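Local coordinates for putative uncharacterized protein (Ustilago maydis, PDB 4GNX) that binds single-stranded DNA through OB-fold domains, probably as the large subunit of the heterotrimeric replication protein A, at residues E281-G284 with P289-F292; N293-V298 with A430-E435; M357-F362 with Y400-R405. One frame throughout, in Å; residues are numbered along the deposited sequence.

Interaction 1. Residues E281-G284 with P289-F292. With nucleotides of chain G.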
loop_
_atom_site.group_PDB
_atom_site.type_symbol
_atom_site.label_atom_id
_atom_site.label_comp_id
_atom_site.label_asym_id
_atom_site.label_seq_id
_atom_site.Cartn_x
_atom_site.Cartn_y
_atom_site.Cartn_z
ATOM N N GLU C 281 -3.078 -13.627 12.594
ATOM C CA GLU C 281 -2.433 -14.773 11.969
ATOM C C GLU C 281 -1.464 -15.480 12.911
ATOM O O GLU C 281 -0.815 -16.444 12.514
ATOM C CB GLU C 281 -1.717 -14.345 10.694
ATOM C CG GLU C 281 -2.640 -13.832 9.608
ATOM C CD GLU C 281 -1.960 -12.809 8.712
ATOM O OE1 GLU C 281 -0.725 -12.629 8.860
ATOM O OE2 GLU C 281 -2.663 -12.178 7.868
ATOM N N ASN C 282 -1.380 -15.006 14.153
ATOM C CA ASN C 282 -0.551 -15.636 15.182
ATOM C C ASN C 282 0.893 -15.768 14.740
ATOM O O ASN C 282 1.548 -16.765 15.028
ATOM C CB ASN C 282 -1.101 -17.014 15.550
ATOM C CG ASN C 282 -2.383 -16.934 16.349
ATOM O OD1 ASN C 282 -2.432 -16.284 17.393
ATOM N ND2 ASN C 282 -3.430 -17.601 15.868
ATOM N N LEU C 283 1.376 -14.761 14.023
ATOM C CA LEU C 283 2.713 -14.795 13.462
ATOM C C LEU C 283 3.765 -14.867 14.557
ATOM O O LEU C 283 3.750 -14.073 15.504
ATOM C CB LEU C 283 2.951 -13.578 12.558
ATOM C CG LEU C 283 2.671 -13.711 11.055
ATOM C CD1 LEU C 283 1.496 -14.611 10.718
ATOM C CD2 LEU C 283 2.452 -12.344 10.449
ATOM N N GLY C 284 4.662 -15.843 14.418
ATOM C CA GLY C 284 5.804 -16.000 15.306
ATOM C C GLY C 284 5.435 -16.694 16.590
ATOM O O GLY C 284 6.210 -16.680 17.541
ATOM N N PRO C 289 10.261 -18.857 12.948
ATOM C CA PRO C 289 9.991 -17.414 12.914
ATOM C C PRO C 289 9.219 -16.991 11.684
ATOM O O PRO C 289 9.238 -17.682 10.666
ATOM C CB PRO C 289 11.382 -16.776 12.890
ATOM C CG PRO C 289 12.351 -17.894 12.709
ATOM C CD PRO C 289 11.686 -19.144 13.184
ATOM N N ASP C 290 8.532 -15.861 11.793
ATOM C CA ASP C 290 7.848 -15.243 10.663
ATOM C C ASP C 290 8.465 -13.876 10.363
ATOM O O ASP C 290 9.118 -13.270 11.215
ATOM C CB ASP C 290 6.344 -15.094 10.949
ATOM C CG ASP C 290 5.599 -16.425 10.923
ATOM O OD1 ASP C 290 5.110 -16.860 11.991
ATOM O OD2 ASP C 290 5.495 -17.030 9.831
ATOM N N TYR C 291 8.256 -13.393 9.148
ATOM C CA TYR C 291 8.802 -12.116 8.738
ATOM C C TYR C 291 7.703 -11.314 8.071
ATOM O O TYR C 291 6.843 -11.875 7.401
ATOM C CB TYR C 291 9.985 -12.315 7.793
ATOM C CG TYR C 291 11.137 -13.062 8.427
ATOM C CD1 TYR C 291 11.206 -14.464 8.371
ATOM C CD2 TYR C 291 12.166 -12.373 9.096
ATOM C CE1 TYR C 291 12.259 -15.152 8.957
ATOM C CE2 TYR C 291 13.228 -13.057 9.679
ATOM C CZ TYR C 291 13.269 -14.443 9.609
ATOM O OH TYR C 291 14.316 -15.129 10.193
ATOM N N PHE C 292 7.730 -9.998 8.260
ATOM C CA PHE C 292 6.702 -9.140 7.715
ATOM C C PHE C 292 7.160 -7.703 7.615
ATOM O O PHE C 292 8.140 -7.317 8.236
ATOM C CB PHE C 292 5.433 -9.224 8.564
ATOM C CG PHE C 292 5.625 -8.797 9.996
ATOM C CD1 PHE C 292 5.465 -7.455 10.373
ATOM C CD2 PHE C 292 5.946 -9.734 10.980
ATOM C CE1 PHE C 292 5.624 -7.066 11.702
ATOM C CE2 PHE C 292 6.113 -9.349 12.306
ATOM C CZ PHE C 292 5.946 -8.017 12.672
ATOM P P DT G 9 10.760 -22.168 4.864
ATOM O OP1 DT G 9 10.987 -22.484 3.428
ATOM O OP2 DT G 9 10.930 -23.230 5.888
ATOM O "O5'" DT G 9 11.691 -20.942 5.280
ATOM C "C5'" DT G 9 13.125 -21.003 5.127
ATOM C "C4'" DT G 9 13.676 -19.622 4.858
ATOM O "O4'" DT G 9 12.580 -18.727 4.542
ATOM C "C3'" DT G 9 14.426 -18.977 6.031
ATOM O "O3'" DT G 9 15.567 -18.237 5.565
ATOM C "C2'" DT G 9 13.401 -18.015 6.608
ATOM C "C1'" DT G 9 12.689 -17.565 5.346
ATOM N N1 DT G 9 11.339 -16.991 5.516
ATOM C C2 DT G 9 11.127 -15.730 5.010
ATOM O O2 DT G 9 11.996 -15.085 4.445
ATOM N N3 DT G 9 9.855 -15.245 5.194
ATOM C C4 DT G 9 8.800 -15.882 5.821
ATOM O O4 DT G 9 7.712 -15.319 5.911
ATOM C C5 DT G 9 9.095 -17.202 6.333
ATOM C C7 DT G 9 8.014 -17.969 7.029
ATOM C C6 DT G 9 10.333 -17.684 6.158
ATOM P P DT G 10 16.985 -18.135 6.328
ATOM O OP1 DT G 10 18.050 -18.226 5.292
ATOM O OP2 DT G 10 16.961 -19.125 7.437
ATOM O "O5'" DT G 10 17.077 -16.673 6.968
ATOM C "C5'" DT G 10 18.307 -16.178 7.560
ATOM C "C4'" DT G 10 18.014 -15.333 8.782
ATOM O "O4'" DT G 10 17.228 -16.101 9.725
ATOM C "C3'" DT G 10 19.234 -14.846 9.570
ATOM O "O3'" DT G 10 18.914 -13.603 10.211
ATOM C "C2'" DT G 10 19.374 -15.900 10.653
ATOM C "C1'" DT G 10 17.916 -16.189 10.967
ATOM N N1 DT G 10 17.648 -17.520 11.547
ATOM C C2 DT G 10 17.674 -17.646 12.917
ATOM O O2 DT G 10 17.923 -16.717 13.669
ATOM N N3 DT G 10 17.403 -18.911 13.380
ATOM C C4 DT G 10 17.110 -20.033 12.627
ATOM O O4 DT G 10 16.887 -21.103 13.184
ATOM C C5 DT G 10 17.095 -19.826 11.195
ATOM C C7 DT G 10 16.791 -20.984 10.297
ATOM C C6 DT G 10 17.359 -18.597 10.734
#
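L283 and G284 meet D290 and F292 where the loop after helix 275-280 folds back onto the first strand of an OB-fold domain. That helix ends in a Schellman motif: N282, with a positive phi of 56°, breaks the helical path, and the chain then passes alongside the start of strand 290-310. The polar part of the contact is a single hydrogen bond, from the backbone N of G284 to OD1 of D290 (2.7 Å, N-H...O angle 142°). D290 accepts it on the anti lone pair of OD1, the one directed away from OD2. Its CG is anti to the carbonyl carbon (chi1 -72°), which swings the carboxylate across to the loop. K154 lies near the same oxygen as a long, weak ion pair.

The apolar part centres on L283. Its side chain crosses that of D290 at about a right angle, with L283 CG 3.9 Å from D290 CB, and its CD2 branch approaches the F292 ring obliquely (4.4 Å to F292 CD2). V278 of the preceding helix touches both L283 and F292, so helix, loop and strand share one small apolar patch. Backbone bonds from D290 to A406 and from F292 to C404 fix the strand in the sheet.

DNA lies beyond. P289 O and D290 OD2 come near the C7 methyl of DT9 of chain G, while Y291, whose side chain leaves the strand away from the loop, meets the same base obliquely, CD1 3.5 Å from its N3. Beyond it, Y291 OH lies 3.1 Å from O4' of DT10 of chain G.

Interaction 2. Residues N293-V298 with A430-E435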
loop_
_atom_site.group_PDB
_atom_site.type_symbol
_atom_site.label_atom_id
_atom_site.label_comp_id
_atom_site.label_asym_id
_atom_site.label_seq_id
_atom_site.Cartn_x
_atom_site.Cartn_y
_atom_site.Cartn_z
ATOM N N ASN C 293 6.427 -6.935 6.811
ATOM C CA ASN C 293 6.558 -5.485 6.698
ATOM C C ASN C 293 5.300 -4.804 7.190
ATOM O O ASN C 293 4.204 -5.258 6.913
ATOM C CB ASN C 293 6.814 -5.089 5.247
ATOM C CG ASN C 293 8.243 -5.359 4.817
ATOM O OD1 ASN C 293 9.185 -5.195 5.604
ATOM N ND2 ASN C 293 8.420 -5.781 3.561
ATOM N N VAL C 294 5.471 -3.717 7.930
ATOM C CA VAL C 294 4.343 -2.909 8.415
ATOM C C VAL C 294 4.622 -1.404 8.294
ATOM O O VAL C 294 5.645 -0.908 8.746
ATOM C CB VAL C 294 3.957 -3.270 9.869
ATOM C CG1 VAL C 294 3.020 -2.247 10.465
ATOM C CG2 VAL C 294 3.248 -4.594 9.911
ATOM N N ARG C 295 3.711 -0.686 7.655
ATOM C CA ARG C 295 3.725 0.770 7.705
ATOM C C ARG C 295 3.097 1.133 9.042
ATOM O O ARG C 295 1.937 0.786 9.281
ATOM C CB ARG C 295 2.873 1.346 6.580
ATOM C CG ARG C 295 3.326 2.711 6.119
ATOM C CD ARG C 295 2.313 3.467 5.259
ATOM N NE ARG C 295 1.779 2.779 4.075
ATOM C CZ ARG C 295 2.482 2.446 2.994
ATOM N NH1 ARG C 295 3.788 2.673 2.918
ATOM N NH2 ARG C 295 1.870 1.856 1.982
ATOM N N ALA C 296 3.847 1.787 9.927
ATOM C CA ALA C 296 3.294 2.216 11.212
ATOM C C ALA C 296 3.914 3.503 11.709
ATOM O O ALA C 296 4.965 3.931 11.205
ATOM C CB ALA C 296 3.426 1.128 12.252
ATOM N N THR C 297 3.256 4.122 12.686
ATOM C CA THR C 297 3.709 5.392 13.220
ATOM C C THR C 297 4.250 5.160 14.604
ATOM O O THR C 297 3.601 4.490 15.418
ATOM C CB THR C 297 2.565 6.407 13.328
ATOM O OG1 THR C 297 2.030 6.661 12.022
ATOM C CG2 THR C 297 3.054 7.692 13.914
ATOM N N VAL C 298 5.430 5.712 14.887
ATOM C CA VAL C 298 5.936 5.632 16.235
ATOM C C VAL C 298 5.062 6.526 17.097
ATOM O O VAL C 298 4.954 7.722 16.860
ATOM C CB VAL C 298 7.440 5.972 16.360
ATOM C CG1 VAL C 298 7.843 6.086 17.824
ATOM C CG2 VAL C 298 8.283 4.902 15.685
ATOM N N ALA C 430 5.238 9.808 -1.818
ATOM C CA ALA C 430 4.834 9.741 -3.219
ATOM C C ALA C 430 4.438 8.329 -3.653
ATOM O O ALA C 430 3.360 8.101 -4.215
ATOM C CB ALA C 430 5.960 10.245 -4.092
ATOM N N LYS C 431 5.328 7.390 -3.368
ATOM C CA LYS C 431 5.171 6.015 -3.762
ATOM C C LYS C 431 4.126 5.269 -2.875
ATOM O O LYS C 431 3.245 4.560 -3.399
ATOM C CB LYS C 431 6.568 5.374 -3.784
ATOM C CG LYS C 431 6.572 3.873 -3.898
ATOM C CD LYS C 431 7.953 3.241 -3.783
ATOM C CE LYS C 431 8.080 2.346 -2.539
ATOM N NZ LYS C 431 6.800 2.016 -1.812
ATOM N N ALA C 432 4.191 5.429 -1.552
ATOM C CA ALA C 432 3.096 4.931 -0.690
ATOM C C ALA C 432 1.741 5.481 -1.172
ATOM O O ALA C 432 0.721 4.791 -1.125
ATOM C CB ALA C 432 3.325 5.302 0.756
ATOM N N GLY C 433 1.754 6.722 -1.656
ATOM C CA GLY C 433 0.587 7.341 -2.255
ATOM C C GLY C 433 0.022 6.599 -3.449
ATOM O O GLY C 433 -1.169 6.286 -3.478
ATOM N N MET C 434 0.856 6.309 -4.438
ATOM C CA MET C 434 0.370 5.619 -5.632
ATOM C C MET C 434 -0.170 4.233 -5.301
ATOM O O MET C 434 -1.161 3.799 -5.890
ATOM C CB MET C 434 1.438 5.560 -6.723
ATOM C CG MET C 434 1.748 6.909 -7.359
ATOM S SD MET C 434 0.295 7.826 -7.957
ATOM C CE MET C 434 -0.450 6.689 -9.124
ATOM N N GLU C 435 0.464 3.563 -4.340
ATOM C CA GLU C 435 -0.055 2.297 -3.829
ATOM C C GLU C 435 -1.482 2.464 -3.380
ATOM O O GLU C 435 -2.365 1.774 -3.848
ATOM C CB GLU C 435 0.791 1.772 -2.672
ATOM C CG GLU C 435 1.860 0.794 -3.125
ATOM C CD GLU C 435 3.120 0.805 -2.252
ATOM O OE1 GLU C 435 2.988 1.064 -1.020
ATOM O OE2 GLU C 435 4.237 0.539 -2.796
#
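R295 reaches from strand 290-310 to A432 and E435 on helix 429-441, carrying the whole contact from the strand side. Just before it, N293 is bonded through its backbone to E271 and R273, and V294 to F402, so the arginine springs from a strand held on both flanks. With chi1 at -152° the R295 chain runs out extended, then turns at chi3 (-53°), laying the guanidinium flat against the helix. The methyl of A432 lies over one face of that group, offset toward the rim and 3.4 Å from NH1 of R295. At the edge, in plane, NH2 of R295 meets OE1 of E435 at 3.3 Å, a weak but straight hydrogen bond (163°) within a salt bridge; the two charged planes are nearly coplanar.

The result is a salt-bridge network across an OB-fold strand and the C-terminal helix, which in related replication protein A complexes, and probably here, joins a three-helix bundle with the other two subunits. K431, one turn before E435, grips the second oxygen, NZ lying 3.1 Å from OE2 on the syn side but well out of the carboxylate plane. OE1 also receives R272, a stronger partner than R295. F122 of a neighbouring subunit packs on both R295 and A432. Farther along the strand, A296 bonds through its backbone to Y400 and T297 to A351.

Interaction 3. Residues M357-F362 with Y400-R405. With nucleotides of chain G.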
loop_
_atom_site.group_PDB
_atom_site.type_symbol
_atom_site.label_atom_id
_atom_site.label_comp_id
_atom_site.label_asym_id
_atom_site.label_seq_id
_atom_site.Cartn_x
_atom_site.Cartn_y
_atom_site.Cartn_z
ATOM N N MET C 357 1.162 -1.969 18.414
ATOM C CA MET C 357 2.065 -3.088 18.625
ATOM C C MET C 357 3.449 -2.662 19.099
ATOM O O MET C 357 3.990 -1.654 18.643
ATOM C CB MET C 357 2.169 -3.876 17.322
ATOM C CG MET C 357 3.461 -4.641 17.103
ATOM S SD MET C 357 3.741 -4.858 15.340
ATOM C CE MET C 357 2.546 -6.154 15.013
ATOM N N TRP C 358 4.028 -3.472 19.979
ATOM C CA TRP C 358 5.379 -3.231 20.496
ATOM C C TRP C 358 6.468 -3.835 19.680
ATOM O O TRP C 358 6.410 -5.025 19.350
ATOM C CB TRP C 358 5.468 -3.772 21.888
ATOM C CG TRP C 358 4.763 -2.882 22.879
ATOM C CD1 TRP C 358 3.491 -3.033 23.395
ATOM C CD2 TRP C 358 5.281 -1.660 23.495
ATOM N NE1 TRP C 358 3.202 -2.025 24.262
ATOM C CE2 TRP C 358 4.227 -1.171 24.374
ATOM C CE3 TRP C 358 6.483 -0.963 23.424
ATOM C CZ2 TRP C 358 4.378 -0.029 25.147
ATOM C CZ3 TRP C 358 6.624 0.195 24.198
ATOM C CH2 TRP C 358 5.595 0.652 25.039
ATOM N N LEU C 359 7.466 -3.013 19.359
ATOM C CA LEU C 359 8.644 -3.429 18.591
ATOM C C LEU C 359 9.940 -3.174 19.365
ATOM O O LEU C 359 10.072 -2.176 20.068
ATOM C CB LEU C 359 8.703 -2.682 17.253
ATOM C CG LEU C 359 7.573 -2.864 16.229
ATOM C CD1 LEU C 359 7.775 -1.967 15.023
ATOM C CD2 LEU C 359 7.458 -4.288 15.744
ATOM N N SER C 360 10.908 -4.069 19.242
ATOM C CA SER C 360 12.237 -3.767 19.781
ATOM C C SER C 360 13.260 -3.565 18.687
ATOM O O SER C 360 13.214 -4.224 17.643
ATOM C CB SER C 360 12.716 -4.807 20.791
ATOM O OG SER C 360 12.499 -6.108 20.306
ATOM N N GLY C 361 14.161 -2.622 18.948
ATOM C CA GLY C 361 15.182 -2.210 18.003
ATOM C C GLY C 361 16.568 -2.148 18.629
ATOM O O GLY C 361 16.729 -1.904 19.831
ATOM N N PHE C 362 17.579 -2.358 17.795
ATOM C CA PHE C 362 18.944 -2.345 18.249
ATOM C C PHE C 362 19.715 -1.178 17.663
ATOM O O PHE C 362 19.166 -0.382 16.904
ATOM C CB PHE C 362 19.600 -3.688 17.947
ATOM C CG PHE C 362 18.956 -4.833 18.668
ATOM C CD1 PHE C 362 18.069 -5.685 18.010
ATOM C CD2 PHE C 362 19.206 -5.047 20.021
ATOM C CE1 PHE C 362 17.463 -6.739 18.683
ATOM C CE2 PHE C 362 18.604 -6.103 20.701
ATOM C CZ PHE C 362 17.730 -6.947 20.029
ATOM N N TYR C 400 7.081 4.944 9.479
ATOM C CA TYR C 400 8.123 4.085 8.895
ATOM C C TYR C 400 7.595 2.836 8.251
ATOM O O TYR C 400 6.578 2.300 8.680
ATOM C CB TYR C 400 9.145 3.642 9.962
ATOM C CG TYR C 400 9.891 4.772 10.595
ATOM C CD1 TYR C 400 9.367 5.458 11.678
ATOM C CD2 TYR C 400 11.100 5.167 10.090
ATOM C CE1 TYR C 400 10.040 6.511 12.245
ATOM C CE2 TYR C 400 11.791 6.218 10.648
ATOM C CZ TYR C 400 11.258 6.884 11.724
ATOM O OH TYR C 400 11.971 7.923 12.271
ATOM N N MET C 401 8.307 2.363 7.235
ATOM C CA MET C 401 8.197 0.976 6.835
ATOM C C MET C 401 9.095 0.179 7.750
ATOM O O MET C 401 10.282 0.465 7.860
ATOM C CB MET C 401 8.600 0.767 5.384
ATOM C CG MET C 401 7.426 0.755 4.401
ATOM S SD MET C 401 6.143 -0.487 4.727
ATOM C CE MET C 401 7.154 -1.907 5.152
ATOM N N PHE C 402 8.523 -0.805 8.427
ATOM C CA PHE C 402 9.279 -1.639 9.345
ATOM C C PHE C 402 9.401 -3.060 8.826
ATOM O O PHE C 402 8.413 -3.714 8.512
ATOM C CB PHE C 402 8.584 -1.701 10.708
ATOM C CG PHE C 402 8.614 -0.426 11.479
ATOM C CD1 PHE C 402 7.448 0.300 11.669
ATOM C CD2 PHE C 402 9.794 0.030 12.051
ATOM C CE1 PHE C 402 7.455 1.480 12.392
ATOM C CE2 PHE C 402 9.815 1.206 12.777
ATOM C CZ PHE C 402 8.641 1.933 12.953
ATOM N N ASN C 403 10.622 -3.541 8.757
ATOM C CA ASN C 403 10.857 -4.917 8.397
ATOM C C ASN C 403 11.148 -5.695 9.666
ATOM O O ASN C 403 12.072 -5.370 10.416
ATOM C CB ASN C 403 12.020 -5.018 7.410
ATOM C CG ASN C 403 12.118 -6.385 6.787
ATOM O OD1 ASN C 403 11.098 -7.030 6.555
ATOM N ND2 ASN C 403 13.341 -6.851 6.527
ATOM N N CYS C 404 10.354 -6.722 9.917
ATOM C CA CYS C 404 10.424 -7.407 11.197
ATOM C C CYS C 404 10.472 -8.909 11.113
ATOM O O CYS C 404 9.993 -9.520 10.153
ATOM C CB CYS C 404 9.219 -7.057 12.065
ATOM S SG CYS C 404 8.802 -5.316 12.125
ATOM N N ARG C 405 11.045 -9.486 12.162
ATOM C CA ARG C 405 10.907 -10.896 12.466
ATOM C C ARG C 405 10.062 -11.018 13.737
ATOM O O ARG C 405 10.014 -10.095 14.560
ATOM C CB ARG C 405 12.284 -11.548 12.645
ATOM C CG ARG C 405 13.360 -10.605 13.184
ATOM C CD ARG C 405 14.733 -11.262 13.250
ATOM N NE ARG C 405 14.790 -12.282 14.296
ATOM C CZ ARG C 405 15.722 -13.230 14.391
ATOM N NH1 ARG C 405 16.705 -13.319 13.496
ATOM N NH2 ARG C 405 15.672 -14.108 15.387
ATOM P P DT G 18 3.820 -3.289 31.764
ATOM O OP1 DT G 18 3.919 -3.295 33.248
ATOM O OP2 DT G 18 2.544 -3.681 31.111
ATOM O "O5'" DT G 18 4.208 -1.828 31.266
ATOM C "C5'" DT G 18 5.305 -1.102 31.862
ATOM C "C4'" DT G 18 6.144 -0.449 30.788
ATOM O "O4'" DT G 18 6.657 -1.477 29.921
ATOM C "C3'" DT G 18 5.382 0.515 29.878
ATOM O "O3'" DT G 18 5.470 1.883 30.317
ATOM C "C2'" DT G 18 5.988 0.296 28.501
ATOM C "C1'" DT G 18 6.816 -0.979 28.609
ATOM N N1 DT G 18 6.447 -2.059 27.679
ATOM C C2 DT G 18 7.442 -2.570 26.879
ATOM O O2 DT G 18 8.587 -2.149 26.888
ATOM N N3 DT G 18 7.045 -3.595 26.057
ATOM C C4 DT G 18 5.786 -4.153 25.967
ATOM O O4 DT G 18 5.580 -5.073 25.181
ATOM C C5 DT G 18 4.792 -3.578 26.846
ATOM C C7 DT G 18 3.396 -4.118 26.815
ATOM C C6 DT G 18 5.170 -2.577 27.653
ATOM P P DT G 13 26.873 -9.822 21.781
ATOM O OP1 DT G 13 27.634 -8.726 22.421
ATOM O OP2 DT G 13 27.350 -11.221 21.956
ATOM O "O5'" DT G 13 25.347 -9.730 22.244
ATOM C "C5'" DT G 13 24.962 -9.264 23.556
ATOM C "C4'" DT G 13 24.220 -7.949 23.463
ATOM O "O4'" DT G 13 24.113 -7.530 22.091
ATOM C "C3'" DT G 13 22.784 -7.967 23.973
ATOM O "O3'" DT G 13 22.759 -7.506 25.319
ATOM C "C2'" DT G 13 22.094 -6.889 23.153
ATOM C "C1'" DT G 13 23.010 -6.643 21.960
ATOM N N1 DT G 13 22.371 -6.918 20.669
ATOM C C2 DT G 13 22.588 -6.054 19.617
ATOM O O2 DT G 13 23.273 -5.047 19.710
ATOM N N3 DT G 13 21.963 -6.412 18.446
ATOM C C4 DT G 13 21.166 -7.522 18.229
ATOM O O4 DT G 13 20.669 -7.710 17.121
ATOM C C5 DT G 13 20.984 -8.385 19.379
ATOM C C7 DT G 13 20.139 -9.612 19.243
ATOM C C6 DT G 13 21.591 -8.045 20.522
ATOM P P DT G 11 19.932 -12.499 10.798
ATOM O OP1 DT G 11 19.180 -11.761 11.848
ATOM O OP2 DT G 11 20.437 -11.755 9.616
ATOM O "O5'" DT G 11 21.179 -13.243 11.463
ATOM C "C5'" DT G 11 21.374 -13.321 12.897
ATOM C "C4'" DT G 11 21.960 -12.037 13.446
ATOM O "O4'" DT G 11 21.134 -11.572 14.533
ATOM C "C3'" DT G 11 23.354 -12.152 14.059
ATOM O "O3'" DT G 11 24.050 -10.891 14.037
ATOM C "C2'" DT G 11 23.057 -12.610 15.476
ATOM C "C1'" DT G 11 21.704 -11.962 15.780
ATOM N N1 DT G 11 20.736 -12.835 16.452
ATOM C C2 DT G 11 19.568 -12.268 16.908
ATOM O O2 DT G 11 19.316 -11.079 16.799
ATOM N N3 DT G 11 18.700 -13.150 17.503
ATOM C C4 DT G 11 18.877 -14.509 17.676
ATOM O O4 DT G 11 18.005 -15.174 18.231
ATOM C C5 DT G 11 20.122 -15.038 17.164
ATOM C C7 DT G 11 20.404 -16.501 17.305
ATOM C C6 DT G 11 20.974 -14.187 16.580
#
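L359 meets F402 and C404 across the inside of the OB barrel, one methyl for each partner. CD1 of L359 sits over the centre of the F402 ring, 4.0 Å from its centroid and 12° off the normal, a CH-pi contact. CD2 of L359 touches SG of C404, also at 4.0 Å. The other face of the F402 ring is covered near its rim by CB of Y400, so the ring is clamped from both sides. A chi1 of -62° sets CG of L359 opposite its carbonyl carbon, and both methyls then face the barrel interior.

The two strands are not neighbours in the sheet. Strand 355-362 pairs with 341-352, and S360 bonds through its backbone to Y419 and I421 of strand 414-426, closing the barrel.

Outside the core, both strands meet DNA. The base of DT18 of chain G lies over one face of W358, CG of W358 being 3.3 Å from its O4, and the base of DT13 of chain G covers the centre of F362. NH1 of R405 comes within 3.4 Å of OP1 of DT11 of chain G. Between the segments, methyls, ring and sulfur hold by shape and dispersion alone.

In the fold
All three contacts belong to the C-terminal OB-fold domain. Interactions 1 and 2 use successive parts of strand 290-310, while interaction 3 lies on strand 398-411 beside it and on strand 355-362; backbone bonding joins the neighbouring strands 290-310 and 398-411. Interaction 3 is barrel core and entirely apolar between its segments. Interaction 1, also buried, packs the loop after helix 275-280 onto the start of strand 290-310 and mixes one backbone-to-carboxylate bond with leucine packing. Interaction 2 is only partly buried and runs on charge, at a surface where two other subunits approach. Interactions 1 and 3 carry side chains directly onto the DNA; the nearest atom of interaction 2 is about 8 Å from the bound nucleic acid.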